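Local coordinates for hypothetical protein TT0907 (Thermus thermophilus, PDB 1WDI) that probably transfers and isomerises the ribose of S-adenosylmethionine onto preQ1-modified tRNA, yielding epoxyqueuosine in the queuosine pathway, at residues A[233-237]-A[238-242]; A[258-261]-A[262-266]. All blocks are in the same frame, centred on the assembly; numbering follows the deposited sequence.

Interaction 1. Residues A[233-237]-A[238-242]; sequences YAIPE and EVAEA
P236 and V239 meet where a strand gives way to a helix, their side chains running alongside each other in the same direction. CG2 of V239 packs on the pyrrolidine ring, 3.8 Å from CB of P236, with CD of the same ring almost as near. The valine's other branch serves a second neighbour: CG1 of V239, anti to its own backbone N (chi1 174°), lies 3.9 Å from CG2 of I235, and these two side chains stand roughly perpendicular. That isoleucine methyl also approaches A240, with CG2 of I235 4.1 Å from CB of A240. The carbonyl of P236, at the N-cap position, accepts amides of the first helical turn. A240 N binds P236 O at 3.0 Å in a nearly straight bond (170°), with the donor close to the extension of the C=O bond, while V239 N adds a weak, strongly bent bond to the same oxygen. One residue on, E241 N donates to E237 O at 2.9 Å and continues the helical pattern. Behind the turn, backbone bonds from I235 to G277 and from A234 to T208 hold the strand between its two neighbours, and the side chains of E237 and A240 rest on A276. The P236 carbonyl, held by A240 N and more weakly by V239 N, thus opens the helical bonding, while I235 and V239 turn apolar groups inward and E237, E238 and E241 keep their charges on the exposed side.

Interaction 2. Residues A[258-261]-A[262-266]; sequences TTVV and RALES
The carbonyl oxygen of T258 receives R262 N at 2.8 Å in an almost straight bond (171°), although the donor is tilted 29° from the carbonyl plane. The R262 side chain folds back toward the same oxygen: its CG stands anti to its carbonyl carbon (chi1 -63°), which brings CG of R262 to 3.1 Å from T258 O, with CB and CD also close to that oxygen. Further round the helix, A263 N reaches T259 O, L264 N reaches V260 O at 2.9 Å, and E265 N reaches V261 O at 3.0 Å, an unbroken run of i to i+4 bonds. On the face carrying V260 and L264 the two side chains extend in the same direction, and CD1 of L264 touches CG1 of V260 at 3.6 Å. Cutting L264 back to an alanine is likely to leave the V260 methyl without its partner and take away the CG that lies against the V260 carbonyl oxygen. V261 and E265 also run alongside each other, more loosely, with CG1 of V261 4.2 Å from CG of E265. The polar ends reach other parts of the protein: R262 NH2 bonds to H229 O, and the buried carboxylate of E265 accepts the backbone amides of K292, V293 and V294. At the helix start T258 N and T259 OG1 bind a citrate, probably from the crystallisation liquor, while V260 and V261 lean on A255 of strand 253-256. Backbone bonding thus makes the turns regular, apolar contacts seat them on the sheet, and several amide donors would be expected to stabilise E265 as a carboxylate in its buried setting.

In the fold
Interaction 1 precedes interaction 2 along the chain, and their centres are about 12 Å apart. The two touch directly: Y233 OH and S266 OG, 3.1 Å apart, form a probable hydrogen bond joining strand 231-235 to the end of helix 258-266, and A263 rests on Y233 nearby. Interaction 1 is partly buried, a strand-to-helix junction whose glutamates are exposed. Interaction 2 lies nearer the centre of the chain, entirely within one helix, and its charged groups R262 and E265 find partners inside the protein. Both helices flank the large mixed sheet, and strand 231-235 belongs to one contact while supporting A263 and T259 of the other.

Interaction 1. Residues A[233-237]-A[238-242]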
ATOM      1  N   TYR A 233      -8.447   4.904   3.454  1.00 28.32           N
ATOM      2  CA  TYR A 233      -7.536   5.841   2.804  1.00 26.48           C
ATOM      3  C   TYR A 233      -8.080   7.261   2.806  1.00 27.06           C
ATOM      4  O   TYR A 233      -9.239   7.501   3.133  1.00 24.85           O
ATOM      5  CB  TYR A 233      -7.315   5.409   1.351  1.00 24.94           C
ATOM      6  CG  TYR A 233      -8.598   5.429   0.549  1.00 22.83           C
ATOM      7  CD1 TYR A 233      -9.094   6.621   0.012  1.00 23.58           C
ATOM      8  CD2 TYR A 233      -9.356   4.268   0.387  1.00 22.64           C
ATOM      9  CE1 TYR A 233     -10.318   6.657  -0.663  1.00 23.08           C
ATOM     10  CE2 TYR A 233     -10.574   4.290  -0.283  1.00 21.41           C
ATOM     11  CZ  TYR A 233     -11.051   5.487  -0.805  1.00 23.68           C
ATOM     12  OH  TYR A 233     -12.257   5.506  -1.471  1.00 21.76           O
ATOM     13  N   ALA A 234      -7.229   8.199   2.413  1.00 26.31           N
ATOM     14  CA  ALA A 234      -7.627   9.594   2.333  1.00 26.94           C
ATOM     15  C   ALA A 234      -6.996  10.189   1.088  1.00 25.18           C
ATOM     16  O   ALA A 234      -5.809  10.000   0.834  1.00 25.83           O
ATOM     17  CB  ALA A 234      -7.172  10.358   3.578  1.00 26.36           C
ATOM     18  N   ILE A 235      -7.802  10.886   0.300  1.00 25.54           N
ATOM     19  CA  ILE A 235      -7.303  11.520  -0.905  1.00 24.81           C
ATOM     20  C   ILE A 235      -7.328  13.034  -0.733  1.00 25.49           C
ATOM     21  O   ILE A 235      -8.394  13.636  -0.614  1.00 25.19           O
ATOM     22  CB  ILE A 235      -8.149  11.147  -2.131  1.00 25.47           C
ATOM     23  CG1 ILE A 235      -8.128   9.629  -2.338  1.00 25.75           C
ATOM     24  CG2 ILE A 235      -7.614  11.876  -3.359  1.00 25.59           C
ATOM     25  CD1 ILE A 235      -8.903   9.175  -3.536  1.00 27.46           C
ATOM     26  N   PRO A 236      -6.145  13.665  -0.705  1.00 24.94           N
ATOM     27  CA  PRO A 236      -6.038  15.119  -0.551  1.00 23.88           C
ATOM     28  C   PRO A 236      -6.809  15.840  -1.649  1.00 24.93           C
ATOM     29  O   PRO A 236      -6.911  15.350  -2.781  1.00 23.55           O
ATOM     30  CB  PRO A 236      -4.531  15.365  -0.654  1.00 24.23           C
ATOM     31  CG  PRO A 236      -3.952  14.113  -0.072  1.00 23.89           C
ATOM     32  CD  PRO A 236      -4.809  13.040  -0.713  1.00 23.79           C
ATOM     33  N   GLU A 237      -7.342  17.008  -1.317  1.00 23.95           N
ATOM     34  CA  GLU A 237      -8.100  17.798  -2.278  1.00 26.52           C
ATOM     35  C   GLU A 237      -7.301  18.098  -3.543  1.00 26.86           C
ATOM     36  O   GLU A 237      -7.833  18.016  -4.650  1.00 28.11           O
ATOM     37  CB  GLU A 237      -8.538  19.113  -1.641  1.00 28.94           C
ATOM     38  CG  GLU A 237      -9.375  18.948  -0.389  1.00 33.03           C
ATOM     39  CD  GLU A 237      -9.438  20.226   0.415  1.00 36.19           C
ATOM     40  OE1 GLU A 237     -10.061  21.203  -0.058  1.00 37.94           O
ATOM     41  OE2 GLU A 237      -8.853  20.257   1.513  1.00 39.55           O
ATOM     42  N   GLU A 238      -6.031  18.461  -3.381  1.00 27.75           N
ATOM     43  CA  GLU A 238      -5.184  18.779  -4.532  1.00 28.49           C
ATOM     44  C   GLU A 238      -4.988  17.562  -5.435  1.00 25.78           C
ATOM     45  O   GLU A 238      -4.858  17.698  -6.650  1.00 26.92           O
ATOM     46  CB  GLU A 238      -3.815  19.298  -4.064  1.00 30.83           C
ATOM     47  CG  GLU A 238      -2.980  18.263  -3.327  1.00 36.49           C
ATOM     48  CD  GLU A 238      -1.757  18.858  -2.642  1.00 42.83           C
ATOM     49  OE1 GLU A 238      -0.836  19.341  -3.343  1.00 42.70           O
ATOM     50  OE2 GLU A 238      -1.721  18.839  -1.392  1.00 44.92           O
ATOM     51  N   VAL A 239      -4.958  16.374  -4.837  1.00 25.84           N
ATOM     52  CA  VAL A 239      -4.779  15.144  -5.604  1.00 25.11           C
ATOM     53  C   VAL A 239      -6.041  14.819  -6.395  1.00 24.39           C
ATOM     54  O   VAL A 239      -5.981  14.539  -7.594  1.00 25.41           O
ATOM     55  CB  VAL A 239      -4.427  13.949  -4.680  1.00 25.18           C
ATOM     56  CG1 VAL A 239      -4.384  12.656  -5.483  1.00 23.38           C
ATOM     57  CG2 VAL A 239      -3.080  14.197  -4.015  1.00 25.50           C
ATOM     58  N   ALA A 240      -7.189  14.862  -5.728  1.00 25.13           N
ATOM     59  CA  ALA A 240      -8.450  14.582  -6.404  1.00 23.34           C
ATOM     60  C   ALA A 240      -8.597  15.572  -7.552  1.00 23.48           C
ATOM     61  O   ALA A 240      -8.950  15.201  -8.669  1.00 21.86           O
ATOM     62  CB  ALA A 240      -9.616  14.730  -5.435  1.00 22.23           C
ATOM     63  N   GLU A 241      -8.306  16.838  -7.274  1.00 22.52           N
ATOM     64  CA  GLU A 241      -8.417  17.872  -8.295  1.00 23.55           C
ATOM     65  C   GLU A 241      -7.460  17.635  -9.468  1.00 21.39           C
ATOM     66  O   GLU A 241      -7.832  17.818 -10.630  1.00 20.28           O
ATOM     67  CB  GLU A 241      -8.168  19.253  -7.672  1.00 26.68           C
ATOM     68  CG  GLU A 241      -8.193  20.402  -8.664  1.00 32.92           C
ATOM     69  CD  GLU A 241      -8.170  21.754  -7.985  1.00 38.02           C
ATOM     70  OE1 GLU A 241      -7.502  21.888  -6.939  1.00 43.50           O
ATOM     71  OE2 GLU A 241      -8.813  22.692  -8.501  1.00 43.68           O
ATOM     72  N   ALA A 242      -6.236  17.217  -9.166  1.00 20.36           N
ATOM     73  CA  ALA A 242      -5.240  16.968 -10.210  1.00 22.66           C
ATOM     74  C   ALA A 242      -5.604  15.770 -11.093  1.00 22.36           C
ATOM     75  O   ALA A 242      -5.367  15.783 -12.304  1.00 22.53           O
ATOM     76  CB  ALA A 242      -3.864  16.750  -9.581  1.00 21.58           C
TER

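Interaction 2. Residues A[258-261]-A[262-266]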
ATOM      1  N   THR A 258      -0.914  -1.175  -6.357  1.00 18.23           N
ATOM      2  CA  THR A 258      -2.325  -1.544  -6.351  1.00 20.44           C
ATOM      3  C   THR A 258      -3.129  -0.854  -5.246  1.00 21.28           C
ATOM      4  O   THR A 258      -4.350  -0.757  -5.324  1.00 24.00           O
ATOM      5  CB  THR A 258      -2.476  -3.059  -6.201  1.00 18.80           C
ATOM      6  OG1 THR A 258      -1.758  -3.494  -5.041  1.00 21.06           O
ATOM      7  CG2 THR A 258      -1.924  -3.766  -7.427  1.00 19.56           C
ATOM      8  N   THR A 259      -2.444  -0.385  -4.213  1.00 21.98           N
ATOM      9  CA  THR A 259      -3.117   0.310  -3.129  1.00 22.13           C
ATOM     10  C   THR A 259      -3.673   1.596  -3.721  1.00 22.19           C
ATOM     11  O   THR A 259      -4.816   1.969  -3.461  1.00 19.98           O
ATOM     12  CB  THR A 259      -2.138   0.618  -1.992  1.00 23.38           C
ATOM     13  OG1 THR A 259      -1.596  -0.614  -1.508  1.00 24.75           O
ATOM     14  CG2 THR A 259      -2.846   1.335  -0.844  1.00 25.60           C
ATOM     15  N   VAL A 260      -2.859   2.259  -4.538  1.00 21.11           N
ATOM     16  CA  VAL A 260      -3.286   3.482  -5.206  1.00 19.21           C
ATOM     17  C   VAL A 260      -4.439   3.147  -6.152  1.00 19.15           C
ATOM     18  O   VAL A 260      -5.422   3.881  -6.236  1.00 20.17           O
ATOM     19  CB  VAL A 260      -2.140   4.102  -6.028  1.00 19.52           C
ATOM     20  CG1 VAL A 260      -2.709   5.012  -7.100  1.00 15.86           C
ATOM     21  CG2 VAL A 260      -1.193   4.881  -5.107  1.00 17.39           C
ATOM     22  N   VAL A 261      -4.313   2.043  -6.881  1.00 18.44           N
ATOM     23  CA  VAL A 261      -5.379   1.646  -7.799  1.00 17.05           C
ATOM     24  C   VAL A 261      -6.710   1.496  -7.045  1.00 18.73           C
ATOM     25  O   VAL A 261      -7.722   2.084  -7.424  1.00 17.22           O
ATOM     26  CB  VAL A 261      -5.066   0.295  -8.480  1.00 17.88           C
ATOM     27  CG1 VAL A 261      -6.276  -0.173  -9.281  1.00 13.13           C
ATOM     28  CG2 VAL A 261      -3.837   0.430  -9.388  1.00 16.19           C
ATOM     29  N   ARG A 262      -6.695   0.713  -5.972  1.00 19.15           N
ATOM     30  CA  ARG A 262      -7.908   0.465  -5.189  1.00 22.99           C
ATOM     31  C   ARG A 262      -8.511   1.741  -4.608  1.00 22.46           C
ATOM     32  O   ARG A 262      -9.728   1.909  -4.599  1.00 22.83           O
ATOM     33  CB  ARG A 262      -7.604  -0.527  -4.059  1.00 23.99           C
ATOM     34  CG  ARG A 262      -7.169  -1.910  -4.540  1.00 27.80           C
ATOM     35  CD  ARG A 262      -6.653  -2.758  -3.384  1.00 31.34           C
ATOM     36  NE  ARG A 262      -7.656  -2.912  -2.338  1.00 39.95           N
ATOM     37  CZ  ARG A 262      -7.456  -3.559  -1.194  1.00 42.22           C
ATOM     38  NH1 ARG A 262      -6.282  -4.120  -0.942  1.00 45.02           N
ATOM     39  NH2 ARG A 262      -8.435  -3.645  -0.301  1.00 44.07           N
ATOM     40  N   ALA A 263      -7.663   2.642  -4.124  1.00 21.48           N
ATOM     41  CA  ALA A 263      -8.154   3.885  -3.551  1.00 20.10           C
ATOM     42  C   ALA A 263      -8.784   4.777  -4.619  1.00 20.33           C
ATOM     43  O   ALA A 263      -9.911   5.243  -4.448  1.00 20.51           O
ATOM     44  CB  ALA A 263      -7.026   4.622  -2.834  1.00 19.10           C
ATOM     45  N   LEU A 264      -8.075   5.004  -5.726  1.00 18.67           N
ATOM     46  CA  LEU A 264      -8.604   5.849  -6.800  1.00 17.15           C
ATOM     47  C   LEU A 264      -9.906   5.306  -7.397  1.00 18.56           C
ATOM     48  O   LEU A 264     -10.876   6.048  -7.570  1.00 18.66           O
ATOM     49  CB  LEU A 264      -7.567   6.026  -7.916  1.00 15.61           C
ATOM     50  CG  LEU A 264      -6.300   6.824  -7.574  1.00 16.58           C
ATOM     51  CD1 LEU A 264      -5.347   6.838  -8.781  1.00 15.45           C
ATOM     52  CD2 LEU A 264      -6.690   8.257  -7.194  1.00 17.13           C
ATOM     53  N   GLU A 265      -9.936   4.015  -7.718  1.00 16.45           N
ATOM     54  CA  GLU A 265     -11.141   3.429  -8.300  1.00 17.86           C
ATOM     55  C   GLU A 265     -12.320   3.444  -7.318  1.00 17.56           C
ATOM     56  O   GLU A 265     -13.461   3.640  -7.716  1.00 18.94           O
ATOM     57  CB  GLU A 265     -10.857   1.999  -8.780  1.00 18.45           C
ATOM     58  CG  GLU A 265      -9.863   1.900  -9.956  1.00 16.97           C
ATOM     59  CD  GLU A 265     -10.363   2.555 -11.243  1.00 19.56           C
ATOM     60  OE1 GLU A 265     -11.575   2.473 -11.529  1.00 20.78           O
ATOM     61  OE2 GLU A 265      -9.544   3.135 -11.990  1.00 19.74           O
ATOM     62  N   SER A 266     -12.040   3.249  -6.036  1.00 19.43           N
ATOM     63  CA  SER A 266     -13.092   3.263  -5.022  1.00 22.79           C
ATOM     64  C   SER A 266     -13.641   4.673  -4.779  1.00 22.83           C
ATOM     65  O   SER A 266     -14.805   4.842  -4.409  1.00 22.13           O
ATOM     66  CB  SER A 266     -12.560   2.705  -3.705  1.00 24.41           C
ATOM     67  OG  SER A 266     -13.498   2.923  -2.662  1.00 32.87           O
TER